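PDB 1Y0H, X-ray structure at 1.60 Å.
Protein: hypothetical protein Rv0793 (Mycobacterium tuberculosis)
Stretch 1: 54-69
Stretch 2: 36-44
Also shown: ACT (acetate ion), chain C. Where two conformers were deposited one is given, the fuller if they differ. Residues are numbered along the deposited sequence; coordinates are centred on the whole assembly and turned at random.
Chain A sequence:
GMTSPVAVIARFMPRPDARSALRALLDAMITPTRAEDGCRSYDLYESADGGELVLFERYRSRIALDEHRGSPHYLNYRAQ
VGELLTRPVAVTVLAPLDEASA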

# COMPACT_ATOMS: atom_id res chain seq x y z
N VAL A 54 8.35 2.07 -3.20
CA VAL A 54 7.15 1.26 -2.95
C VAL A 54 6.21 1.38 -4.13
O VAL A 54 5.93 2.49 -4.59
CB VAL A 54 6.43 1.73 -1.66
CG1 VAL A 54 5.16 0.92 -1.42
CG2 VAL A 54 7.40 1.66 -0.44
N LEU A 55 5.76 0.23 -4.63
CA LEU A 55 4.68 0.20 -5.63
C LEU A 55 3.40 -0.18 -4.93
O LEU A 55 3.38 -1.12 -4.14
CB LEU A 55 4.96 -0.83 -6.74
CG LEU A 55 5.94 -0.40 -7.84
CD1 LEU A 55 6.35 -1.65 -8.59
CD2 LEU A 55 5.33 0.63 -8.80
N PHE A 56 2.34 0.57 -5.21
CA PHE A 56 1.01 0.12 -4.86
C PHE A 56 0.28 -0.19 -6.16
O PHE A 56 0.17 0.66 -7.03
CB PHE A 56 0.25 1.15 -4.03
CG PHE A 56 -0.98 0.58 -3.39
CD1 PHE A 56 -2.24 0.84 -3.92
CD2 PHE A 56 -0.88 -0.23 -2.28
CE1 PHE A 56 -3.39 0.29 -3.33
CE2 PHE A 56 -2.02 -0.78 -1.68
CZ PHE A 56 -3.27 -0.52 -2.22
N GLU A 57 -0.23 -1.42 -6.26
CA GLU A 57 -0.84 -1.92 -7.49
C GLU A 57 -2.24 -2.43 -7.20
O GLU A 57 -2.46 -3.05 -6.16
CB GLU A 57 -0.02 -3.09 -8.04
CG GLU A 57 1.48 -2.89 -7.95
CD GLU A 57 2.29 -4.12 -8.27
OE1 GLU A 57 1.78 -5.06 -8.96
OE2 GLU A 57 3.47 -4.14 -7.85
N ARG A 58 -3.17 -2.15 -8.10
CA ARG A 58 -4.53 -2.65 -7.98
C ARG A 58 -4.94 -3.29 -9.29
O ARG A 58 -4.78 -2.69 -10.35
CB ARG A 58 -5.49 -1.49 -7.70
CG ARG A 58 -5.41 -0.86 -6.32
CD ARG A 58 -6.46 0.26 -6.30
NE ARG A 58 -6.55 0.99 -5.04
CZ ARG A 58 -5.97 2.17 -4.82
NH1 ARG A 58 -6.11 2.75 -3.64
NH2 ARG A 58 -5.24 2.75 -5.76
N TYR A 59 -5.51 -4.50 -9.19
CA TYR A 59 -5.93 -5.29 -10.34
C TYR A 59 -7.41 -5.61 -10.23
O TYR A 59 -7.94 -5.75 -9.13
CB TYR A 59 -5.09 -6.57 -10.47
CG TYR A 59 -3.64 -6.21 -10.69
CD1 TYR A 59 -3.17 -5.89 -11.96
CD2 TYR A 59 -2.75 -6.13 -9.62
CE1 TYR A 59 -1.84 -5.50 -12.17
CE2 TYR A 59 -1.42 -5.75 -9.82
CZ TYR A 59 -0.98 -5.43 -11.10
OH TYR A 59 0.33 -5.05 -11.30
N ARG A 60 -8.07 -5.71 -11.37
CA ARG A 60 -9.50 -5.92 -11.41
C ARG A 60 -9.88 -7.33 -10.93
O ARG A 60 -11.02 -7.56 -10.54
CB ARG A 60 -10.04 -5.64 -12.82
CG ARG A 60 -9.66 -4.24 -13.30
CD ARG A 60 -10.56 -3.67 -14.39
NE ARG A 60 -10.59 -2.21 -14.26
CZ ARG A 60 -9.69 -1.37 -14.78
NH1 ARG A 60 -8.67 -1.82 -15.49
NH2 ARG A 60 -9.82 -0.07 -14.58
N SER A 61 -8.92 -8.25 -10.94
CA SER A 61 -9.16 -9.64 -10.52
C SER A 61 -7.82 -10.28 -10.20
O SER A 61 -6.77 -9.78 -10.62
CB SER A 61 -9.85 -10.43 -11.64
OG SER A 61 -8.98 -10.66 -12.74
N ARG A 62 -7.84 -11.40 -9.48
CA ARG A 62 -6.62 -12.17 -9.27
C ARG A 62 -6.08 -12.70 -10.60
O ARG A 62 -4.86 -12.79 -10.79
CB ARG A 62 -6.84 -13.32 -8.28
CG ARG A 62 -5.65 -14.25 -8.16
CD ARG A 62 -4.40 -13.53 -7.62
NE ARG A 62 -3.21 -14.35 -7.83
CZ ARG A 62 -2.51 -14.93 -6.85
NH1 ARG A 62 -2.87 -14.77 -5.58
NH2 ARG A 62 -1.45 -15.67 -7.15
N ILE A 63 -6.99 -13.06 -11.51
CA ILE A 63 -6.63 -13.50 -12.86
C ILE A 63 -5.77 -12.43 -13.55
O ILE A 63 -4.78 -12.75 -14.18
CB ILE A 63 -7.88 -13.81 -13.70
CG1 ILE A 63 -8.56 -15.07 -13.13
CG2 ILE A 63 -7.54 -14.02 -15.17
CD1 ILE A 63 -10.05 -15.07 -13.35
N ALA A 64 -6.16 -11.17 -13.39
CA ALA A 64 -5.42 -10.04 -13.97
C ALA A 64 -4.02 -9.92 -13.40
O ALA A 64 -3.09 -9.57 -14.13
CB ALA A 64 -6.19 -8.72 -13.78
N LEU A 65 -3.88 -10.18 -12.10
CA LEU A 65 -2.56 -10.20 -11.45
C LEU A 65 -1.71 -11.33 -12.03
O LEU A 65 -0.53 -11.17 -12.25
CB LEU A 65 -2.69 -10.34 -9.93
CG LEU A 65 -1.39 -10.50 -9.15
CD1 LEU A 65 -0.50 -9.30 -9.42
CD2 LEU A 65 -1.68 -10.67 -7.66
N ASP A 66 -2.33 -12.49 -12.26
CA ASP A 66 -1.61 -13.59 -12.86
C ASP A 66 -1.15 -13.23 -14.26
O ASP A 66 -0.01 -13.53 -14.64
CB ASP A 66 -2.47 -14.85 -12.84
CG ASP A 66 -2.76 -15.33 -11.43
OD1 ASP A 66 -2.01 -14.94 -10.51
OD2 ASP A 66 -3.75 -16.08 -11.22
N GLU A 67 -2.01 -12.56 -15.02
CA GLU A 67 -1.62 -12.09 -16.37
C GLU A 67 -0.43 -11.13 -16.29
O GLU A 67 0.50 -11.21 -17.11
CB GLU A 67 -2.81 -11.44 -17.08
CG GLU A 67 -4.00 -12.36 -17.32
CD GLU A 67 -3.86 -13.26 -18.55
OE1 GLU A 67 -4.88 -13.86 -18.95
OE2 GLU A 67 -2.75 -13.37 -19.12
N HIS A 68 -0.44 -10.25 -15.30
CA HIS A 68 0.64 -9.28 -15.11
C HIS A 68 1.96 -10.00 -14.87
O HIS A 68 2.99 -9.64 -15.45
CB HIS A 68 0.29 -8.37 -13.92
CG HIS A 68 1.41 -7.48 -13.50
ND1 HIS A 68 1.94 -6.51 -14.32
CD2 HIS A 68 2.09 -7.39 -12.33
CE1 HIS A 68 2.90 -5.86 -13.68
NE2 HIS A 68 3.01 -6.38 -12.47
N ARG A 69 1.91 -11.00 -14.01
CA ARG A 69 3.09 -11.76 -13.62
C ARG A 69 3.65 -12.64 -14.74
O ARG A 69 4.76 -13.16 -14.60
CB ARG A 69 2.78 -12.59 -12.39
CG ARG A 69 2.65 -11.75 -11.14
CD ARG A 69 2.13 -12.60 -9.99
NE ARG A 69 2.30 -11.90 -8.74
CZ ARG A 69 1.91 -12.34 -7.55
NH1 ARG A 69 1.28 -13.50 -7.44
NH2 ARG A 69 2.14 -11.61 -6.47
C ACT C . 5.67 -5.33 -9.99
O ACT C . 4.87 -5.08 -10.92
OXT ACT C . 5.22 -5.97 -9.01
CH3 ACT C . 7.09 -4.88 -10.06
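Stretch 2, residues 36-44: EDGCRSYDL

The strongest polar tie joins helix to turn: His68 ND1 donates to Glu36 OE2 at 2.7 Å, while His68 NE2 donates to the acetate O, also at 2.7 Å, so both ring nitrogens are spent. A water donating to Glu36 OE1 and Ala64 O, 2.7 and 2.8 Å away, adds a second link.

Beyond the turn, stretch 2 runs as a strand that includes Ser41 to Leu44, against strand 54-59, antiparallel at 178° with axes 4.6 Å apart. Phe56 pairs with Asp43 through both backbones, Asp43 N to Phe56 O at 2.9 Å and Phe56 N to Asp43 O at 3.0 Å. Arg58 N reaches Ser41 O at 2.9 Å, and its guanidinium NH2 meets Ser41 OG at 3.1 Å. The register then slips by one residue: Arg58 O accepts from both Arg40 N (2.8 Å) and Ser41 N (3.1 Å), the bulge that sets Tyr59 opposite Cys39. Beyond it, Arg60 N holds Gly38 O at 2.8 Å in the type I turn Glu36-Cys39. Gly38 has no side chain, and an ideal CB on Gly38 would lie 2.5 Å from Ala64 CB, a clash.

Packing gathers on the Leu55, Glu57 and Tyr59 face. Leu55 CD2 sits over the Tyr42 ring, 3.8 Å from Tyr42 CE1, and touches Leu44 CB at 4.1 Å; Tyr59 CE1 meets Cys39 CB at 4.1 Å.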

# COMPACT_ATOMS: atom_id res chain seq x y z
N GLU A 36 -2.37 -2.54 -19.17
CA GLU A 36 -3.06 -3.83 -18.99
C GLU A 36 -4.55 -3.62 -18.75
O GLU A 36 -4.95 -2.83 -17.88
CB GLU A 36 -2.45 -4.61 -17.82
CG GLU A 36 -1.00 -5.07 -18.01
CD GLU A 36 -0.35 -5.61 -16.72
OE1 GLU A 36 -1.07 -5.92 -15.75
OE2 GLU A 36 0.90 -5.72 -16.67
N ASP A 37 -5.37 -4.36 -19.50
CA ASP A 37 -6.83 -4.31 -19.38
C ASP A 37 -7.26 -4.46 -17.93
O ASP A 37 -8.19 -3.79 -17.47
CB ASP A 37 -7.44 -5.43 -20.23
CG ASP A 37 -8.94 -5.31 -20.36
OD1 ASP A 37 -9.40 -4.46 -21.15
OD2 ASP A 37 -9.66 -6.07 -19.68
N GLY A 38 -6.56 -5.32 -17.21
CA GLY A 38 -6.92 -5.67 -15.85
C GLY A 38 -6.27 -4.87 -14.75
O GLY A 38 -6.49 -5.15 -13.58
N CYS A 39 -5.44 -3.88 -15.11
CA CYS A 39 -4.79 -3.06 -14.11
C CYS A 39 -5.63 -1.81 -13.82
O CYS A 39 -5.84 -0.98 -14.71
CB CYS A 39 -3.40 -2.62 -14.59
SG CYS A 39 -2.51 -1.60 -13.36
N ARG A 40 -6.12 -1.71 -12.58
CA ARG A 40 -6.85 -0.53 -12.14
C ARG A 40 -5.90 0.64 -11.82
O ARG A 40 -6.15 1.77 -12.21
CB ARG A 40 -7.73 -0.84 -10.94
CG ARG A 40 -8.23 0.41 -10.25
CD ARG A 40 -9.15 0.10 -9.12
NE ARG A 40 -9.38 1.29 -8.30
CZ ARG A 40 -10.27 1.35 -7.32
NH1 ARG A 40 -11.03 0.29 -7.04
NH2 ARG A 40 -10.42 2.47 -6.63
N SER A 41 -4.82 0.35 -11.09
CA SER A 41 -3.80 1.37 -10.84
C SER A 41 -2.43 0.75 -10.58
O SER A 41 -2.32 -0.43 -10.24
CB SER A 41 -4.22 2.28 -9.67
OG SER A 41 -4.34 1.55 -8.47
N TYR A 42 -1.39 1.55 -10.76
CA TYR A 42 -0.01 1.11 -10.55
C TYR A 42 0.78 2.37 -10.30
O TYR A 42 1.08 3.12 -11.23
CB TYR A 42 0.46 0.40 -11.82
CG TYR A 42 1.76 -0.36 -11.75
CD1 TYR A 42 2.95 0.21 -12.23
CD2 TYR A 42 1.80 -1.67 -11.25
CE1 TYR A 42 4.15 -0.50 -12.21
CE2 TYR A 42 3.02 -2.38 -11.23
CZ TYR A 42 4.18 -1.79 -11.71
OH TYR A 42 5.36 -2.48 -11.70
N ASP A 43 1.09 2.62 -9.03
CA ASP A 43 1.67 3.90 -8.60
C ASP A 43 2.97 3.70 -7.82
O ASP A 43 3.06 2.82 -6.98
CB ASP A 43 0.65 4.69 -7.75
CG ASP A 43 -0.59 5.05 -8.54
OD1 ASP A 43 -0.46 5.50 -9.69
OD2 ASP A 43 -1.71 4.87 -8.00
N LEU A 44 3.94 4.56 -8.09
CA LEU A 44 5.26 4.46 -7.47
C LEU A 44 5.49 5.57 -6.46
O LEU A 44 5.22 6.74 -6.74
CB LEU A 44 6.36 4.56 -8.54
CG LEU A 44 7.81 4.51 -8.09
CD1 LEU A 44 8.17 3.21 -7.38
CD2 LEU A 44 8.71 4.72 -9.30
O HOH W 1 -3.41 -7.16 -15.46
O HOH W 2 -2.26 2.16 -7.06